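Local coordinates for L-arabinose ABC transporter, periplasmic L-arabinose-binding protein (Burkholderia thailandensis, PDB 4KZK), which binds sugars such as beta-D-galactose in the cleft between two lobes and probably delivers L-arabinose to an ABC transporter from the periplasm, at residues E78-A83 / P106-K111; A154-A159 / K194-A199; G170-A175 / N221-K226; S286-P291 / K329-Q334. All coordinates share one frame; numbering follows the deposited sequence.

In the fold
Of the four contacts, contact 3 is fully buried, while contacts 1, 2 and 4 are partly buried. Contact 1 joins two neighbouring helices of one lobe and is the only one with a polar bridge between its segments; contacts 2, 3 and 4 meet through apolar carbon, the last also along an arginine chain. Contacts 2 and 3 lie about 17 Å apart between centres and share a core, since Phe198 of the first packs on Val171 of the second. Strand 170-175 of contact 3 and strand 283-288 of contact 4 belong to the same sheet. Contact 4 alone includes a sugar-pocket residue, Leu289; contacts 2 and 3 lie away from the annotated sites.

Contact 1 (E78-A83 / P106-K111); sequences EKVSTA and PGIAAK
Lys111 spans the gap between two neighbouring helices to reach Ser81. It starts with CB directed at helix 77-89, and with CG anti to the backbone N (chi1 176°) the chain sets off extended; CB and CG do not yet meet the other segment. CD is the first atom to come near it, 4.2 Å from Ser81 O. At chi3 the chain bends (-82°), which carries CE to 4.1 Å from Ser81 OG and brings the ammonium group alongside the serine. There NZ stands 2.8 Å from Ser81 OG and 3.4 Å from Ser81 O, both weak hydrogen bonds, one to the side chain and one to the backbone of the same residue. The stronger polar partner of NZ is Asp85, one turn further along helix 77-89, with which it forms a salt bridge, so the lysine is tied to its neighbour helix at two successive turns.

Beside this polar bridge lies an apolar one. Val80 CG1 packs 3.9 Å from Ile108 CG1 and almost as close to its CD1, the two side chains crossing at about a right angle. The Val80-Ile108 pair is buried, while Ser81 and Lys111 are partly exposed.

In the fold, helix 77-89 follows strand 68-73 and helix 105-114 follows strand 94-98, each in a beta-alpha-beta connection of the N-terminal lobe. Val80 leans on the loop residues Ala74 and Pro100, and Ile108 rests on Leu119 of strand 118-122.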
loop_
_atom_site.group_PDB
_atom_site.type_symbol
_atom_site.label_atom_id
_atom_site.label_comp_id
_atom_site.label_asym_id
_atom_site.label_seq_id
_atom_site.Cartn_x
_atom_site.Cartn_y
_atom_site.Cartn_z
ATOM N N GLU A 78 -17.042 -12.376 -1.234
ATOM C CA GLU A 78 -17.450 -13.643 -1.876
ATOM C C GLU A 78 -16.220 -14.514 -2.201
ATOM O O GLU A 78 -16.191 -15.708 -1.918
ATOM C CB GLU A 78 -18.228 -13.377 -3.173
ATOM N N LYS A 79 -15.198 -13.899 -2.786
ATOM C CA LYS A 79 -13.982 -14.626 -3.209
ATOM C C LYS A 79 -13.058 -14.974 -2.029
ATOM O O LYS A 79 -12.308 -15.958 -2.084
ATOM C CB LYS A 79 -13.226 -13.795 -4.252
ATOM C CG LYS A 79 -14.035 -13.553 -5.509
ATOM C CD LYS A 79 -14.150 -14.797 -6.339
ATOM C CE LYS A 79 -14.251 -14.431 -7.819
ATOM N NZ LYS A 79 -14.154 -15.649 -8.648
ATOM N N VAL A 80 -13.094 -14.180 -0.953
ATOM C CA VAL A 80 -12.396 -14.558 0.282
ATOM C C VAL A 80 -12.981 -15.861 0.833
ATOM O O VAL A 80 -12.253 -16.779 1.199
ATOM C CB VAL A 80 -12.466 -13.463 1.376
ATOM C CG1 VAL A 80 -11.864 -13.977 2.686
ATOM C CG2 VAL A 80 -11.752 -12.181 0.930
ATOM N N SER A 81 -14.309 -15.933 0.890
ATOM C CA SER A 81 -14.985 -17.122 1.403
ATOM C C SER A 81 -14.609 -18.359 0.583
ATOM O O SER A 81 -14.294 -19.413 1.146
ATOM C CB SER A 81 -16.510 -16.884 1.447
ATOM O OG SER A 81 -17.199 -17.952 2.074
ATOM N N THR A 82 -14.613 -18.221 -0.738
ATOM C CA THR A 82 -14.268 -19.365 -1.582
ATOM C C THR A 82 -12.782 -19.676 -1.486
ATOM O O THR A 82 -12.395 -20.834 -1.574
ATOM C CB THR A 82 -14.728 -19.173 -3.032
ATOM O OG1 THR A 82 -14.091 -18.030 -3.608
ATOM C CG2 THR A 82 -16.254 -18.988 -3.063
ATOM N N ALA A 83 -11.951 -18.666 -1.233
ATOM C CA ALA A 83 -10.514 -18.928 -1.092
ATOM C C ALA A 83 -10.250 -19.788 0.140
ATOM O O ALA A 83 -9.459 -20.727 0.105
ATOM C CB ALA A 83 -9.743 -17.624 -0.987
ATOM N N PRO A 106 -14.156 -10.936 11.450
ATOM C CA PRO A 106 -14.797 -11.975 12.256
ATOM C C PRO A 106 -15.189 -13.232 11.477
ATOM O O PRO A 106 -14.965 -14.351 11.956
ATOM C CB PRO A 106 -16.032 -11.258 12.824
ATOM C CG PRO A 106 -15.586 -9.842 12.963
ATOM C CD PRO A 106 -14.643 -9.587 11.795
ATOM N N GLY A 107 -15.781 -13.072 10.298
ATOM C CA GLY A 107 -16.090 -14.215 9.453
ATOM C C GLY A 107 -14.875 -15.013 9.021
ATOM O O GLY A 107 -14.896 -16.243 8.979
ATOM N N ILE A 108 -13.804 -14.306 8.654
ATOM C CA ILE A 108 -12.559 -14.947 8.270
ATOM C C ILE A 108 -12.010 -15.775 9.438
ATOM O O ILE A 108 -11.598 -16.923 9.271
ATOM C CB ILE A 108 -11.522 -13.909 7.783
ATOM C CG1 ILE A 108 -12.012 -13.249 6.483
ATOM C CG2 ILE A 108 -10.150 -14.535 7.592
ATOM C CD1 ILE A 108 -11.252 -11.987 6.097
ATOM N N ALA A 109 -12.025 -15.188 10.622
ATOM C CA ALA A 109 -11.503 -15.839 11.801
ATOM C C ALA A 109 -12.318 -17.083 12.133
ATOM O O ALA A 109 -11.754 -18.139 12.476
ATOM C CB ALA A 109 -11.501 -14.866 12.967
ATOM N N ALA A 110 -13.634 -16.964 12.038
ATOM C CA ALA A 110 -14.504 -18.089 12.366
ATOM C C ALA A 110 -14.288 -19.255 11.402
ATOM O O ALA A 110 -14.218 -20.416 11.820
ATOM C CB ALA A 110 -15.965 -17.663 12.373
ATOM N N LYS A 111 -14.176 -18.963 10.112
ATOM C CA LYS A 111 -13.970 -20.029 9.131
ATOM C C LYS A 111 -12.601 -20.680 9.281
ATOM O O LYS A 111 -12.480 -21.894 9.204
ATOM C CB LYS A 111 -14.188 -19.528 7.695
ATOM C CG LYS A 111 -13.882 -20.580 6.634
ATOM C CD LYS A 111 -14.358 -20.158 5.247
ATOM C CE LYS A 111 -15.837 -20.446 5.073
ATOM N NZ LYS A 111 -16.343 -20.061 3.735
#

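Contact 2 (A154-A159 / K194-A199); sequences AIAAEA and KAAGFA
Phe198 points the rim of its ring, CE1 and CZ, at helix 144-161, and it is the residue with the largest area buried here. Its CG is anti to the carbonyl carbon (chi1 -71°), a choice that sends the ring across to the helix. CZ comes at 4.0 Å to Ala159 CB, which sits at the ring edge, near the ring plane. CE1 stands 4.1 Å from Ala156 CA and 4.2 Å from Ala156 CB, so the ring touches two alanines one turn apart.

Ala156 ranks next and faces two partners. Besides the ring it meets Ala196, the third of the group, methyl to methyl: CB to CB is 3.6 Å. With nothing larger than a methyl between them the backbones come close, the CA atoms of Ala156 and Ala196 being 6.4 Å apart.

The bend that offers Ala196 and Phe198 together is a Schellman motif closing helix 180-195. Gly197, at positive phi, is its C-prime residue; Gly197 N reaches Lys194 O at 3.1 Å, and Phe198 N turns back to Leu193 O. The chain can thus stop being helical and drop Phe198 inward, where Leu193, Pro166, Val169 and Val234 also touch it. Helix 144-161 itself lies over strands 233-236 and 260-264, its Ile155 packing on the former and its Ala159 on Ile261 of the latter.

No hydrogen bond joins the two segments, and Glu158 turns to salt bridges with Arg161 and Arg162. Between the two segments the contact is therefore apolar, three alanine methyls and one ring, plain packing without polar direction.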
loop_
_atom_site.group_PDB
_atom_site.type_symbol
_atom_site.label_atom_id
_atom_site.label_comp_id
_atom_site.label_asym_id
_atom_site.label_seq_id
_atom_site.Cartn_x
_atom_site.Cartn_y
_atom_site.Cartn_z
ATOM N N ALA A 154 9.460 14.356 1.196
ATOM C CA ALA A 154 10.032 14.171 -0.160
ATOM C C ALA A 154 9.448 15.217 -1.101
ATOM O O ALA A 154 10.162 15.854 -1.860
ATOM C CB ALA A 154 9.737 12.782 -0.695
ATOM N N ILE A 155 8.136 15.393 -1.047
ATOM C CA ILE A 155 7.464 16.338 -1.900
ATOM C C ILE A 155 7.949 17.760 -1.590
ATOM O O ILE A 155 8.321 18.508 -2.502
ATOM C CB ILE A 155 5.925 16.247 -1.719
ATOM C CG1 ILE A 155 5.398 14.923 -2.296
ATOM C CG2 ILE A 155 5.246 17.423 -2.402
ATOM C CD1 ILE A 155 3.926 14.658 -2.041
ATOM N N ALA A 156 7.975 18.125 -0.305
ATOM C CA ALA A 156 8.404 19.472 0.131
ATOM C C ALA A 156 9.819 19.784 -0.343
ATOM O O ALA A 156 10.114 20.909 -0.801
ATOM C CB ALA A 156 8.327 19.592 1.638
ATOM N N ALA A 157 10.703 18.800 -0.228
ATOM C CA ALA A 157 12.105 18.990 -0.634
ATOM C C ALA A 157 12.256 19.256 -2.134
ATOM O O ALA A 157 13.056 20.087 -2.567
ATOM C CB ALA A 157 12.962 17.812 -0.210
ATOM N N GLU A 158 11.470 18.565 -2.945
ATOM C CA GLU A 158 11.566 18.745 -4.399
ATOM C C GLU A 158 10.926 20.074 -4.793
ATOM O O GLU A 158 11.415 20.784 -5.671
ATOM C CB GLU A 158 10.928 17.557 -5.115
ATOM C CG GLU A 158 10.896 17.632 -6.640
ATOM C CD GLU A 158 12.254 17.776 -7.302
ATOM O OE1 GLU A 158 13.302 17.547 -6.651
ATOM O OE2 GLU A 158 12.269 18.101 -8.511
ATOM N N ALA A 159 9.824 20.417 -4.140
ATOM C CA ALA A 159 9.199 21.714 -4.382
ATOM C C ALA A 159 10.191 22.842 -4.084
ATOM O O ALA A 159 10.306 23.786 -4.857
ATOM C CB ALA A 159 7.929 21.885 -3.564
ATOM N N LYS A 194 2.091 20.611 5.620
ATOM C CA LYS A 194 1.743 21.804 6.393
ATOM C C LYS A 194 2.930 22.292 7.221
ATOM O O LYS A 194 3.145 23.494 7.329
ATOM C CB LYS A 194 0.538 21.544 7.267
ATOM C CG LYS A 194 -0.745 21.402 6.461
ATOM C CD LYS A 194 -1.982 21.481 7.352
ATOM C CE LYS A 194 -1.990 20.424 8.445
ATOM N NZ LYS A 194 -3.289 20.375 9.150
ATOM N N ALA A 195 3.713 21.359 7.756
ATOM C CA ALA A 195 4.927 21.688 8.545
ATOM C C ALA A 195 6.002 22.361 7.699
ATOM O O ALA A 195 6.902 23.019 8.233
ATOM C CB ALA A 195 5.487 20.423 9.191
ATOM N N ALA A 196 5.894 22.197 6.380
ATOM C CA ALA A 196 6.837 22.748 5.421
ATOM C C ALA A 196 6.299 24.000 4.752
ATOM O O ALA A 196 6.902 24.514 3.810
ATOM C CB ALA A 196 7.146 21.693 4.361
ATOM N N GLY A 197 5.154 24.488 5.207
ATOM C CA GLY A 197 4.639 25.761 4.717
ATOM C C GLY A 197 3.560 25.698 3.659
ATOM O O GLY A 197 3.112 26.737 3.171
ATOM N N PHE A 198 3.109 24.492 3.319
ATOM C CA PHE A 198 1.948 24.353 2.448
ATOM C C PHE A 198 0.721 24.733 3.256
ATOM O O PHE A 198 0.671 24.489 4.463
ATOM C CB PHE A 198 1.842 22.922 1.895
ATOM C CG PHE A 198 2.896 22.597 0.869
ATOM C CD1 PHE A 198 4.220 22.371 1.256
ATOM C CD2 PHE A 198 2.572 22.523 -0.469
ATOM C CE1 PHE A 198 5.195 22.093 0.310
ATOM C CE2 PHE A 198 3.544 22.216 -1.419
ATOM C CZ PHE A 198 4.854 22.032 -1.028
ATOM N N ALA A 199 -0.261 25.324 2.584
ATOM C CA ALA A 199 -1.404 25.939 3.250
ATOM C C ALA A 199 -2.553 24.955 3.438
ATOM O O ALA A 199 -2.941 24.231 2.500
ATOM C CB ALA A 199 -1.871 27.145 2.452
#

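Contact 3 (G170-A175 / N221-K226); sequences GVLRLA and NIAFTK
Close by the Ala223 and Phe224 side chains that meet Leu172, the carbonyl O of Asn221 is gripped by two donors from a single residue. Thr225 OG1 gives it a bond of 2.9 Å, with a C=O...donor angle of 152° and the hydroxyl tilted 27° from the carbonyl plane. Thr225 N makes the usual helical bond at 3.1 Å and comes from the opposite face of that plane. Hydroxyl and N-H of one residue thus hold the same carbonyl O, on a turn whose Ala223 and Phe224 meet the strand.

That inward side receives Leu172. Its CB heads for the helix, and with CG anti to the backbone N (chi1 -172°) the two methyl branches spread over neighbouring residues. CD1 presses on Ala223 CB at 3.5 Å. CD2 takes the phenylalanine, lying 3.7 Å from Phe224 CZ and 4.1 Å from Phe224 CE1.

This is helix-on-sheet packing in a beta-alpha-beta unit of the second lobe: helix 213-226 leaves strand 203-207, passes over strand 170-175, and leads into strand 233-236 on its far side. Leu172 shares backbone hydrogen bonding with Val234 of that last strand and also packs on Trp233, Ala235 and Ala206. Trp233 in turn meets the ring of Phe224 edge-to-face, and Ala223 touches Val204 of strand 203-207. From Val171 and Arg173 the strand sends side chains away from this helix, Arg173 pairing with Asp205 and Asp177.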
loop_
_atom_site.group_PDB
_atom_site.type_symbol
_atom_site.label_atom_id
_atom_site.label_comp_id
_atom_site.label_asym_id
_atom_site.label_seq_id
_atom_site.Cartn_x
_atom_site.Cartn_y
_atom_site.Cartn_z
ATOM N N GLY A 170 -1.290 23.793 -4.873
ATOM C CA GLY A 170 -2.426 22.907 -4.651
ATOM C C GLY A 170 -1.944 21.579 -4.095
ATOM O O GLY A 170 -0.976 21.032 -4.596
ATOM N N VAL A 171 -2.631 21.078 -3.066
ATOM C CA VAL A 171 -2.289 19.819 -2.399
ATOM C C VAL A 171 -3.425 18.825 -2.644
ATOM O O VAL A 171 -4.501 18.936 -2.055
ATOM C CB VAL A 171 -2.038 20.044 -0.894
ATOM C CG1 VAL A 171 -1.699 18.748 -0.183
ATOM C CG2 VAL A 171 -0.921 21.053 -0.724
ATOM N N LEU A 172 -3.178 17.889 -3.557
ATOM C CA LEU A 172 -4.188 16.890 -3.915
ATOM C C LEU A 172 -4.055 15.653 -3.023
ATOM O O LEU A 172 -3.129 14.857 -3.182
ATOM C CB LEU A 172 -4.068 16.496 -5.387
ATOM C CG LEU A 172 -5.204 15.601 -5.890
ATOM C CD1 LEU A 172 -6.526 16.349 -5.796
ATOM C CD2 LEU A 172 -4.929 15.117 -7.303
ATOM N N ARG A 173 -5.002 15.476 -2.110
ATOM C CA ARG A 173 -5.012 14.330 -1.213
ATOM C C ARG A 173 -5.993 13.278 -1.721
ATOM O O ARG A 173 -7.210 13.406 -1.548
ATOM C CB ARG A 173 -5.397 14.765 0.197
ATOM C CG ARG A 173 -5.290 13.664 1.234
ATOM C CD ARG A 173 -5.781 14.107 2.595
ATOM N NE ARG A 173 -7.225 14.032 2.740
ATOM C CZ ARG A 173 -7.922 12.966 3.136
ATOM N NH1 ARG A 173 -9.239 13.062 3.264
ATOM N NH2 ARG A 173 -7.328 11.813 3.418
ATOM N N LEU A 174 -5.461 12.236 -2.343
ATOM C CA LEU A 174 -6.294 11.114 -2.794
ATOM C C LEU A 174 -6.683 10.309 -1.581
ATOM O O LEU A 174 -5.807 9.734 -0.923
ATOM C CB LEU A 174 -5.535 10.212 -3.761
ATOM C CG LEU A 174 -5.168 10.816 -5.103
ATOM C CD1 LEU A 174 -4.108 9.921 -5.765
ATOM C CD2 LEU A 174 -6.382 10.992 -5.982
ATOM N N ALA A 175 -7.979 10.246 -1.284
ATOM C CA ALA A 175 -8.421 9.739 0.007
ATOM C C ALA A 175 -9.221 8.453 -0.094
ATOM O O ALA A 175 -10.122 8.314 -0.936
ATOM C CB ALA A 175 -9.257 10.790 0.704
ATOM N N ASN A 221 -9.641 13.935 -11.342
ATOM C CA ASN A 221 -10.261 14.742 -12.380
ATOM C C ASN A 221 -11.365 15.624 -11.811
ATOM O O ASN A 221 -11.489 16.784 -12.207
ATOM C CB ASN A 221 -10.780 13.869 -13.517
ATOM C CG ASN A 221 -9.726 13.630 -14.576
ATOM O OD1 ASN A 221 -8.930 14.526 -14.873
ATOM N ND2 ASN A 221 -9.708 12.433 -15.149
ATOM N N ILE A 222 -12.132 15.086 -10.868
ATOM C CA ILE A 222 -13.161 15.881 -10.201
ATOM C C ILE A 222 -12.530 17.066 -9.465
ATOM O O ILE A 222 -13.023 18.194 -9.536
ATOM C CB ILE A 222 -14.020 15.031 -9.234
ATOM C CG1 ILE A 222 -14.910 14.083 -10.042
ATOM C CG2 ILE A 222 -14.866 15.923 -8.319
ATOM C CD1 ILE A 222 -15.670 13.058 -9.225
ATOM N N ALA A 223 -11.424 16.812 -8.779
ATOM C CA ALA A 223 -10.745 17.851 -8.015
ATOM C C ALA A 223 -10.110 18.912 -8.913
ATOM O O ALA A 223 -10.188 20.111 -8.621
ATOM C CB ALA A 223 -9.678 17.224 -7.128
ATOM N N PHE A 224 -9.436 18.477 -9.980
ATOM C CA PHE A 224 -8.797 19.441 -10.888
ATOM C C PHE A 224 -9.827 20.365 -11.508
ATOM O O PHE A 224 -9.592 21.570 -11.642
ATOM C CB PHE A 224 -8.019 18.739 -11.995
ATOM C CG PHE A 224 -6.789 18.016 -11.524
ATOM C CD1 PHE A 224 -5.894 18.628 -10.653
ATOM C CD2 PHE A 224 -6.499 16.723 -11.978
ATOM C CE1 PHE A 224 -4.758 17.971 -10.218
ATOM C CE2 PHE A 224 -5.350 16.063 -11.542
ATOM C CZ PHE A 224 -4.479 16.696 -10.662
ATOM N N THR A 225 -10.972 19.823 -11.886
ATOM C CA THR A 225 -12.038 20.659 -12.441
ATOM C C THR A 225 -12.488 21.769 -11.490
ATOM O O THR A 225 -12.737 22.890 -11.934
ATOM C CB THR A 225 -13.254 19.812 -12.842
ATOM O OG1 THR A 225 -12.835 18.845 -13.802
ATOM C CG2 THR A 225 -14.361 20.666 -13.463
ATOM N N LYS A 226 -12.606 21.467 -10.198
ATOM C CA LYS A 226 -13.016 22.486 -9.220
ATOM C C LYS A 226 -11.938 23.486 -8.846
ATOM O O LYS A 226 -12.259 24.564 -8.364
ATOM C CB LYS A 226 -13.499 21.837 -7.925
ATOM C CG LYS A 226 -14.694 20.944 -8.133
ATOM C CD LYS A 226 -15.396 20.591 -6.830
ATOM C CE LYS A 226 -16.427 19.505 -7.090
ATOM N NZ LYS A 226 -16.988 18.908 -5.845
#

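Contact 4 (S286-P291 / K329-Q334); sequences SILLNP and KTARAQ
Leu288 of strand 283-288 fits its branched end into the flank of the C-terminal helix 328-334, where the chain leaves a second-lobe strand of this type I periplasmic-binding-protein fold and crosses toward the first lobe. Both of its methyls rest against the same side of Arg332 CG, CD1 at 3.8 Å and CD2 at 3.9 Å, and the two side chains cross at about a right angle. CD2 also reaches Ala331, 4.1 Å from its CB. The aliphatic CG makes the arginine's closest approach to the leucine; a bend at chi3 (52°) brings the guanidinium round, and NH1 passes 4.1 Å from Leu288 CD1 on its way to the carbonyl O of Gly267, its hydrogen-bond partner.

One shell out, Leu288 pairs through the backbone with Thr321 of the antiparallel strand 315-324, whose Ile323 touches both Leu288 and Ala331. The next residue, Leu289, lines the galactose pocket, and beyond it Pro291 leans on Trp50, Asp53 and Phe57 of helix 49-65. Between them Asn290 is the N-cap of helix 291-308, its OD1 accepting a weak hydrogen bond from Arg292 N.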
loop_
_atom_site.group_PDB
_atom_site.type_symbol
_atom_site.label_atom_id
_atom_site.label_comp_id
_atom_site.label_asym_id
_atom_site.label_seq_id
_atom_site.Cartn_x
_atom_site.Cartn_y
_atom_site.Cartn_z
ATOM N N SER A 286 8.842 7.533 -4.749
ATOM C CA SER A 286 8.001 6.611 -3.997
ATOM C C SER A 286 8.694 6.194 -2.730
ATOM O O SER A 286 9.925 6.137 -2.697
ATOM C CB SER A 286 7.717 5.376 -4.858
ATOM O OG SER A 286 6.906 4.437 -4.197
ATOM N N ILE A 287 7.938 5.873 -1.685
ATOM C CA ILE A 287 8.572 5.302 -0.493
ATOM C C ILE A 287 8.657 3.794 -0.690
ATOM O O ILE A 287 7.620 3.089 -0.722
ATOM C CB ILE A 287 7.826 5.644 0.818
ATOM C CG1 ILE A 287 7.584 7.148 0.964
ATOM C CG2 ILE A 287 8.587 5.061 2.008
ATOM C CD1 ILE A 287 8.844 7.986 0.902
ATOM N N LEU A 288 9.886 3.323 -0.848
ATOM C CA LEU A 288 10.189 1.937 -1.088
ATOM C C LEU A 288 9.929 1.143 0.185
ATOM O O LEU A 288 10.538 1.431 1.221
ATOM C CB LEU A 288 11.653 1.776 -1.504
ATOM C CG LEU A 288 12.143 0.351 -1.714
ATOM C CD1 LEU A 288 11.464 -0.317 -2.905
ATOM C CD2 LEU A 288 13.663 0.304 -1.896
ATOM N N LEU A 289 9.018 0.191 0.087
ATOM C CA LEU A 289 8.757 -0.789 1.136
ATOM C C LEU A 289 9.510 -2.100 0.887
ATOM O O LEU A 289 10.100 -2.325 -0.175
ATOM C CB LEU A 289 7.253 -1.065 1.206
ATOM C CG LEU A 289 6.353 0.151 1.437
ATOM C CD1 LEU A 289 4.912 -0.318 1.465
ATOM C CD2 LEU A 289 6.680 0.961 2.684
ATOM N N ASN A 290 9.446 -2.989 1.875
ATOM C CA ASN A 290 10.204 -4.229 1.843
ATOM C C ASN A 290 9.307 -5.476 1.764
ATOM O O ASN A 290 8.884 -6.011 2.800
ATOM C CB ASN A 290 11.141 -4.327 3.044
ATOM C CG ASN A 290 12.134 -5.460 2.890
ATOM O OD1 ASN A 290 11.952 -6.334 2.039
ATOM N ND2 ASN A 290 13.170 -5.474 3.716
ATOM N N PRO A 291 9.034 -5.981 0.542
ATOM C CA PRO A 291 8.106 -7.102 0.446
ATOM C C PRO A 291 8.707 -8.428 0.908
ATOM O O PRO A 291 7.998 -9.432 1.043
ATOM C CB PRO A 291 7.787 -7.169 -1.045
ATOM C CG PRO A 291 9.036 -6.663 -1.707
ATOM C CD PRO A 291 9.474 -5.538 -0.803
ATOM N N LYS A 329 17.507 2.017 -8.406
ATOM C CA LYS A 329 18.169 0.732 -8.675
ATOM C C LYS A 329 19.069 0.300 -7.516
ATOM O O LYS A 329 19.051 -0.857 -7.091
ATOM C CB LYS A 329 18.945 0.800 -9.981
ATOM C CG LYS A 329 18.033 1.036 -11.163
ATOM C CD LYS A 329 18.763 0.842 -12.484
ATOM C CE LYS A 329 17.767 0.943 -13.638
ATOM N NZ LYS A 329 16.993 2.227 -13.672
ATOM N N THR A 330 19.856 1.239 -7.018
ATOM C CA THR A 330 20.721 0.983 -5.886
ATOM C C THR A 330 19.960 0.645 -4.622
ATOM O O THR A 330 20.313 -0.287 -3.909
ATOM C CB THR A 330 21.641 2.196 -5.676
ATOM O OG1 THR A 330 22.567 2.234 -6.769
ATOM C CG2 THR A 330 22.426 2.095 -4.402
ATOM N N ALA A 331 18.932 1.431 -4.332
ATOM C CA ALA A 331 18.141 1.234 -3.105
ATOM C C ALA A 331 17.481 -0.131 -3.084
ATOM O O ALA A 331 17.484 -0.826 -2.056
ATOM C CB ALA A 331 17.085 2.304 -2.936
ATOM N N ARG A 332 16.897 -0.510 -4.216
ATOM C CA ARG A 332 16.256 -1.791 -4.311
ATOM C C ARG A 332 17.276 -2.914 -4.194
ATOM O O ARG A 332 17.046 -3.861 -3.452
ATOM C CB ARG A 332 15.440 -1.880 -5.601
ATOM C CG ARG A 332 14.155 -1.052 -5.541
ATOM C CD ARG A 332 13.377 -1.056 -6.858
ATOM N NE ARG A 332 13.168 -2.424 -7.299
ATOM C CZ ARG A 332 12.149 -3.196 -6.931
ATOM N NH1 ARG A 332 11.144 -2.713 -6.195
ATOM N NH2 ARG A 332 12.113 -4.456 -7.323
ATOM N N ALA A 333 18.432 -2.801 -4.867
ATOM C CA ALA A 333 19.471 -3.848 -4.794
ATOM C C ALA A 333 20.025 -4.020 -3.379
ATOM O O ALA A 333 20.367 -5.126 -2.959
ATOM C CB ALA A 333 20.591 -3.555 -5.780
ATOM N N GLN A 334 20.125 -2.923 -2.629
ATOM C CA GLN A 334 20.650 -3.017 -1.268
ATOM C C GLN A 334 19.669 -3.686 -0.307
ATOM O O GLN A 334 20.078 -4.088 0.770
ATOM C CB GLN A 334 21.095 -1.635 -0.779
ATOM C CG GLN A 334 22.381 -1.207 -1.498
ATOM C CD GLN A 334 22.879 0.202 -1.193
ATOM O OE1 GLN A 334 22.344 0.907 -0.345
ATOM N NE2 GLN A 334 23.920 0.610 -1.904
#